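Long-range contacts in high potential iron-sulfur protein (Rhodothermus marinus, PDB 3H31), which binds a [4Fe-4S] cluster and probably carries electrons in the aerobic respiratory chain of this bacterium: residues L3-V8 / Y24-P29; E20-T25 / C66-Q71. One frame throughout, in Å; residues are numbered along the deposited sequence.

Contact 1 (L3-V8 / Y24-P29); sequences LTCTDV and YTDHSP
The carboxylate of Asp26 has the methyl of Thr6 over one face, the backbone N of Cys5 near its plane, and the hydroxyl of Tyr24 on the outer side of OD1. The ring of Tyr24 receives Cys5 O obliquely, with CE2 4.0 Å from that oxygen. Here the N-terminal loop of the HiPIP fold is fastened to the loop that follows helix 13-21, beside the cluster pocket.

Cys5 N donates to the syn lone pair of Asp26 OD2, 2.8 Å away, with a nearly straight N-H...O angle of 161°. Tyr24 OH donates to OD1 of Asp26 at 2.7 Å, from the anti side and 17° out of the carboxylate plane. CG of Tyr24 lies anti to its backbone N (chi1 172°), which starts the ring off on the side of segment 3-8. A water gives one hydrogen to Leu3 O and the other to OD2 of Asp26, 3.0 Å from the water. An aspartate suits this buried spot because its short side chain brings two acceptors to separate donors, which would help to stabilise the ionised form. An alanine here would probably leave Cys5 N and the water without this acceptor, Tyr24 OH without one of its two partners, and the methyl of Thr6 without the carboxylate it packs on.

Thr6 places CG2 anti to its own carbonyl carbon, and this methyl packs 3.8 Å from Asp26 CG. Beyond the two segments, Arg19 joins the halves, binding Cys5 O and making a cation-pi contact with Tyr24, while Cys5 SG is tied to Cys50 by a disulfide and Tyr24 OH also bonds to His61 N. Asp26 sits in the middle of an ST turn, in which His27 N donates to OG1 of Thr25 at 3.2 Å.

Contact 2 (E20-T25 / C66-Q71); sequences ESLQYT and CTSWVQ. With SF4 (iron/sulfur cluster), chain B.
Gln23 OE1 and Thr67 OG1 meet through a water that also reaches Ser21 O: the water donates to OE1 and to the carbonyl, and accepts from OG1 of Thr67 at 2.8 Å. The one direct bond between the backbones is Thr67 N to Leu22 O, 2.8 Å long, with the donor in the carbonyl plane.

Gln23 has a positive phi and ends the helix in a Schellman motif; its side chain runs out extended beyond CG, and OE1 at its end lies 3.6 Å from Thr67 CG2. Threonine suits this place: its hydroxyl serves the water and its methyl touches OE1. Deeper in, Leu22 CB packs 3.9 Å from CB of Cys66, an apolar cover on the ligand side chain.

Cys66 SG, set between its own backbone N and carbonyl carbon (chi1 83°), binds FE3 of the SF4 cluster at 2.3 Å. The same sulfur takes a weak bond from Ser68 N. Sulfides of the cluster lie at the ring edges of Tyr24 and Trp69. The contact thus joins the residues just after the C-terminal end of helix 13-21 to the type I beta turn from Cys66 to Trp69, which follows strand 52-53 in the chain.

Overall arrangement
The centres of the two contacts lie about 11 Å apart, and their segments overlap at Tyr24 and Thr25. Along the chain come 3-8, helix 13-21, whose end runs into 20-25, then 24-29, the small antiparallel pair 41-42 and 52-53, and finally 66-71. Contact 1 therefore bridges the loops before and after the helix, while contact 2 ties the helix end to the loop that supplies the last cysteine ligand. Tyr24 serves both, its ring also lining the cluster pocket. In this cluster-binding part of a longer protein, with little regular secondary structure, such loop contacts probably help to enclose the cluster, contact 1 through Tyr24 alone, consistent with a role in electron transfer.

Contact 1 (L3-V8 / Y24-P29)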
loop_
_atom_site.group_PDB
_atom_site.type_symbol
_atom_site.label_atom_id
_atom_site.label_comp_id
_atom_site.label_asym_id
_atom_site.label_seq_id
_atom_site.Cartn_x
_atom_site.Cartn_y
_atom_site.Cartn_z
ATOM N N LEU A 3 9.818 -0.220 -9.338
ATOM C CA LEU A 3 9.526 -0.175 -7.922
ATOM C C LEU A 3 8.540 -1.263 -7.547
ATOM O O LEU A 3 7.426 -1.328 -8.116
ATOM C CB LEU A 3 8.970 1.189 -7.545
ATOM C CG LEU A 3 8.617 1.353 -6.064
ATOM C CD1 LEU A 3 9.900 1.234 -5.259
ATOM C CD2 LEU A 3 7.915 2.647 -5.785
ATOM N N THR A 4 8.886 -2.076 -6.584
ATOM C CA THR A 4 8.026 -3.090 -5.992
ATOM C C THR A 4 8.023 -2.867 -4.475
ATOM O O THR A 4 9.006 -2.461 -3.893
ATOM C CB THR A 4 8.390 -4.547 -6.317
ATOM O OG1 THR A 4 9.701 -4.775 -5.856
ATOM C CG2 THR A 4 8.339 -4.850 -7.829
ATOM N N CYS A 5 6.882 -3.203 -3.868
ATOM C CA CYS A 5 6.620 -2.928 -2.459
ATOM C C CYS A 5 6.011 -4.117 -1.745
ATOM O O CYS A 5 5.171 -3.998 -0.875
ATOM C CB CYS A 5 5.726 -1.684 -2.270
ATOM S SG CYS A 5 6.451 -0.223 -3.096
ATOM N N THR A 6 6.548 -5.290 -2.089
ATOM C CA THR A 6 6.038 -6.552 -1.560
ATOM C C THR A 6 6.998 -7.209 -0.586
ATOM O O THR A 6 6.728 -8.332 -0.138
ATOM C CB THR A 6 5.726 -7.496 -2.751
ATOM O OG1 THR A 6 6.859 -7.496 -3.585
ATOM C CG2 THR A 6 4.483 -7.063 -3.514
ATOM N N ASP A 7 8.110 -6.557 -0.206
ATOM C CA ASP A 7 9.040 -7.119 0.784
ATOM C C ASP A 7 8.525 -6.893 2.195
ATOM O O ASP A 7 8.658 -5.824 2.773
ATOM C CB ASP A 7 10.423 -6.539 0.621
ATOM C CG ASP A 7 11.436 -7.164 1.514
ATOM O OD1 ASP A 7 11.083 -8.057 2.334
ATOM O OD2 ASP A 7 12.637 -6.815 1.407
ATOM N N VAL A 8 7.940 -7.959 2.758
ATOM C CA VAL A 8 7.313 -7.926 4.054
ATOM C C VAL A 8 8.234 -8.548 5.130
ATOM O O VAL A 8 7.786 -8.804 6.250
ATOM C CB VAL A 8 5.942 -8.623 4.065
ATOM C CG1 VAL A 8 4.960 -7.822 3.246
ATOM C CG2 VAL A 8 6.026 -10.055 3.559
ATOM N N TYR A 24 -3.853 -6.560 0.152
ATOM C CA TYR A 24 -2.900 -5.572 -0.351
ATOM C C TYR A 24 -2.260 -6.112 -1.654
ATOM O O TYR A 24 -1.781 -7.246 -1.669
ATOM C CB TYR A 24 -1.803 -5.204 0.741
ATOM C CG TYR A 24 -0.800 -4.320 -0.024
ATOM C CD1 TYR A 24 -1.111 -2.986 -0.291
ATOM C CD2 TYR A 24 0.378 -4.847 -0.563
ATOM C CE1 TYR A 24 -0.254 -2.194 -1.036
ATOM C CE2 TYR A 24 1.174 -4.076 -1.357
ATOM C CZ TYR A 24 0.909 -2.767 -1.582
ATOM O OH TYR A 24 1.679 -2.010 -2.391
ATOM N N THR A 25 -2.182 -5.222 -2.642
ATOM C CA THR A 25 -1.494 -5.519 -3.888
ATOM C C THR A 25 -0.743 -4.284 -4.319
ATOM O O THR A 25 -1.198 -3.153 -4.125
ATOM C CB THR A 25 -2.491 -5.948 -4.969
ATOM O OG1 THR A 25 -1.822 -6.217 -6.200
ATOM C CG2 THR A 25 -3.599 -4.902 -5.253
ATOM N N ASP A 26 0.406 -4.476 -4.976
ATOM C CA ASP A 26 1.094 -3.405 -5.647
ATOM C C ASP A 26 0.394 -2.866 -6.908
ATOM O O ASP A 26 0.705 -1.765 -7.357
ATOM C CB ASP A 26 2.504 -3.843 -6.073
ATOM C CG ASP A 26 3.634 -3.717 -5.119
ATOM O OD1 ASP A 26 3.422 -3.389 -3.925
ATOM O OD2 ASP A 26 4.805 -3.959 -5.580
ATOM N N HIS A 27 -0.461 -3.690 -7.501
ATOM C CA HIS A 27 -1.086 -3.416 -8.780
ATOM C C HIS A 27 -2.598 -3.377 -8.590
ATOM O O HIS A 27 -3.244 -4.397 -8.755
ATOM C CB HIS A 27 -0.698 -4.464 -9.872
ATOM C CG HIS A 27 0.739 -4.395 -10.291
ATOM N ND1 HIS A 27 1.732 -5.118 -9.661
ATOM C CD2 HIS A 27 1.301 -3.754 -11.339
ATOM C CE1 HIS A 27 2.898 -4.871 -10.327
ATOM N NE2 HIS A 27 2.655 -4.037 -11.321
ATOM N N SER A 28 -3.158 -2.215 -8.251
ATOM C CA SER A 28 -4.568 -2.136 -8.014
ATOM C C SER A 28 -5.386 -2.718 -9.185
ATOM O O SER A 28 -5.050 -2.374 -10.330
ATOM C CB SER A 28 -5.008 -0.690 -7.861
ATOM O OG SER A 28 -6.424 -0.716 -7.695
ATOM N N PRO A 29 -6.433 -3.483 -8.857
ATOM C CA PRO A 29 -7.339 -3.959 -9.917
ATOM C C PRO A 29 -8.206 -2.849 -10.474
ATOM O O PRO A 29 -8.849 -3.085 -11.492
ATOM C CB PRO A 29 -8.212 -4.974 -9.194
ATOM C CG PRO A 29 -8.105 -4.744 -7.774
ATOM C CD PRO A 29 -6.840 -3.995 -7.542
HETATM O O HOH W 1 5.163 -2.836 -8.379
#

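Contact 2 (E20-T25 / C66-Q71)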
loop_
_atom_site.group_PDB
_atom_site.type_symbol
_atom_site.label_atom_id
_atom_site.label_comp_id
_atom_site.label_asym_id
_atom_site.label_seq_id
_atom_site.Cartn_x
_atom_site.Cartn_y
_atom_site.Cartn_z
ATOM N N GLU A 20 -2.524 -9.214 4.186
ATOM C CA GLU A 20 -3.187 -10.228 3.341
ATOM C C GLU A 20 -4.687 -10.189 3.485
ATOM O O GLU A 20 -5.424 -10.372 2.504
ATOM C CB GLU A 20 -2.659 -11.594 3.727
ATOM C CG GLU A 20 -1.208 -11.753 3.364
ATOM C CD GLU A 20 -0.753 -13.151 3.672
ATOM O OE1 GLU A 20 -1.403 -13.975 4.341
ATOM O OE2 GLU A 20 0.396 -13.426 3.235
ATOM N N SER A 21 -5.188 -10.002 4.686
ATOM C CA SER A 21 -6.609 -9.916 4.985
ATOM C C SER A 21 -7.285 -8.899 4.096
ATOM O O SER A 21 -8.405 -9.093 3.585
ATOM C CB SER A 21 -6.808 -9.595 6.467
ATOM O OG SER A 21 -8.121 -9.226 6.775
ATOM N N LEU A 22 -6.639 -7.747 3.972
ATOM C CA LEU A 22 -7.111 -6.629 3.184
ATOM C C LEU A 22 -6.736 -6.704 1.717
ATOM O O LEU A 22 -6.996 -5.779 0.940
ATOM C CB LEU A 22 -6.669 -5.316 3.841
ATOM C CG LEU A 22 -7.199 -5.120 5.266
ATOM C CD1 LEU A 22 -6.649 -3.812 5.848
ATOM C CD2 LEU A 22 -8.739 -5.149 5.322
ATOM N N GLN A 23 -6.134 -7.809 1.313
ATOM C CA GLN A 23 -5.780 -8.042 -0.073
ATOM C C GLN A 23 -4.867 -6.951 -0.620
ATOM O O GLN A 23 -5.005 -6.461 -1.727
ATOM C CB GLN A 23 -7.024 -8.248 -0.984
ATOM C CG GLN A 23 -7.891 -9.395 -0.488
ATOM C CD GLN A 23 -9.105 -9.428 -1.401
ATOM O OE1 GLN A 23 -10.209 -9.133 -0.898
ATOM N NE2 GLN A 23 -8.915 -9.807 -2.647
ATOM N N TYR A 24 -3.853 -6.560 0.152
ATOM C CA TYR A 24 -2.900 -5.572 -0.351
ATOM C C TYR A 24 -2.260 -6.112 -1.654
ATOM O O TYR A 24 -1.781 -7.246 -1.669
ATOM C CB TYR A 24 -1.803 -5.204 0.741
ATOM C CG TYR A 24 -0.800 -4.320 -0.024
ATOM C CD1 TYR A 24 -1.111 -2.986 -0.291
ATOM C CD2 TYR A 24 0.378 -4.847 -0.563
ATOM C CE1 TYR A 24 -0.254 -2.194 -1.036
ATOM C CE2 TYR A 24 1.174 -4.076 -1.357
ATOM C CZ TYR A 24 0.909 -2.767 -1.582
ATOM O OH TYR A 24 1.679 -2.010 -2.391
ATOM N N THR A 25 -2.182 -5.222 -2.642
ATOM C CA THR A 25 -1.494 -5.519 -3.888
ATOM C C THR A 25 -0.743 -4.284 -4.319
ATOM O O THR A 25 -1.198 -3.153 -4.125
ATOM C CB THR A 25 -2.491 -5.948 -4.969
ATOM O OG1 THR A 25 -1.822 -6.217 -6.200
ATOM C CG2 THR A 25 -3.599 -4.902 -5.253
ATOM N N CYS A 66 -5.743 -1.799 -1.269
ATOM C CA CYS A 66 -6.284 -2.799 -0.353
ATOM C C CYS A 66 -7.790 -2.502 -0.226
ATOM O O CYS A 66 -8.251 -1.414 -0.583
ATOM C CB CYS A 66 -5.612 -2.879 1.020
ATOM S SG CYS A 66 -6.216 -1.658 2.219
ATOM N N THR A 67 -8.537 -3.470 0.329
ATOM C CA THR A 67 -10.000 -3.304 0.368
ATOM C C THR A 67 -10.463 -2.260 1.344
ATOM O O THR A 67 -11.670 -1.906 1.295
ATOM C CB THR A 67 -10.705 -4.625 0.585
ATOM O OG1 THR A 67 -10.267 -5.220 1.829
ATOM C CG2 THR A 67 -10.431 -5.576 -0.577
ATOM N N SER A 68 -9.597 -1.737 2.178
ATOM C CA SER A 68 -9.963 -0.638 3.073
ATOM C C SER A 68 -9.757 0.741 2.463
ATOM O O SER A 68 -10.025 1.733 3.186
ATOM C CB SER A 68 -9.220 -0.631 4.382
ATOM O OG SER A 68 -9.443 -1.840 5.058
ATOM N N TRP A 69 -9.411 0.836 1.197
ATOM C CA TRP A 69 -9.243 2.111 0.470
ATOM C C TRP A 69 -10.317 3.116 0.906
ATOM O O TRP A 69 -11.500 2.804 0.882
ATOM C CB TRP A 69 -9.317 1.823 -1.026
ATOM C CG TRP A 69 -9.137 2.999 -1.886
ATOM C CD1 TRP A 69 -7.988 3.508 -2.361
ATOM C CD2 TRP A 69 -10.159 3.854 -2.429
ATOM N NE1 TRP A 69 -8.186 4.608 -3.114
ATOM C CE2 TRP A 69 -9.538 4.857 -3.216
ATOM C CE3 TRP A 69 -11.559 3.849 -2.333
ATOM C CZ2 TRP A 69 -10.262 5.813 -3.866
ATOM C CZ3 TRP A 69 -12.315 4.850 -3.011
ATOM C CH2 TRP A 69 -11.601 5.809 -3.764
ATOM N N VAL A 70 -9.828 4.295 1.290
ATOM C CA VAL A 70 -10.673 5.370 1.812
ATOM C C VAL A 70 -10.602 6.523 0.830
ATOM O O VAL A 70 -9.550 7.160 0.637
ATOM C CB VAL A 70 -10.205 5.843 3.221
ATOM C CG1 VAL A 70 -11.046 7.029 3.680
ATOM C CG2 VAL A 70 -10.225 4.732 4.264
ATOM N N GLN A 71 -11.581 6.866 0.073
ATOM C CA GLN A 71 -11.510 7.837 -1.030
ATOM C C GLN A 71 -11.004 9.208 -0.629
ATOM O O GLN A 71 -11.586 9.792 0.265
ATOM C CB GLN A 71 -12.911 7.923 -1.608
ATOM C CG GLN A 71 -13.359 9.203 -2.266
ATOM C CD GLN A 71 -14.496 8.875 -3.208
ATOM O OE1 GLN A 71 -14.989 7.746 -3.301
ATOM N NE2 GLN A 71 -15.007 9.839 -3.934
HETATM FE FE1 SF4 B . -3.340 1.792 2.811
HETATM FE FE2 SF4 B . -3.367 1.585 0.090
HETATM FE FE3 SF4 B . -5.207 0.280 1.603
HETATM FE FE4 SF4 B . -5.327 2.984 1.455
HETATM S S1 SF4 B . -5.654 1.476 -0.279
HETATM S S2 SF4 B . -5.603 1.772 3.300
HETATM S S3 SF4 B . -3.062 3.487 1.362
HETATM S S4 SF4 B . -2.917 -0.073 1.520
HETATM O O HOH W 2 -10.238 -7.979 1.792
#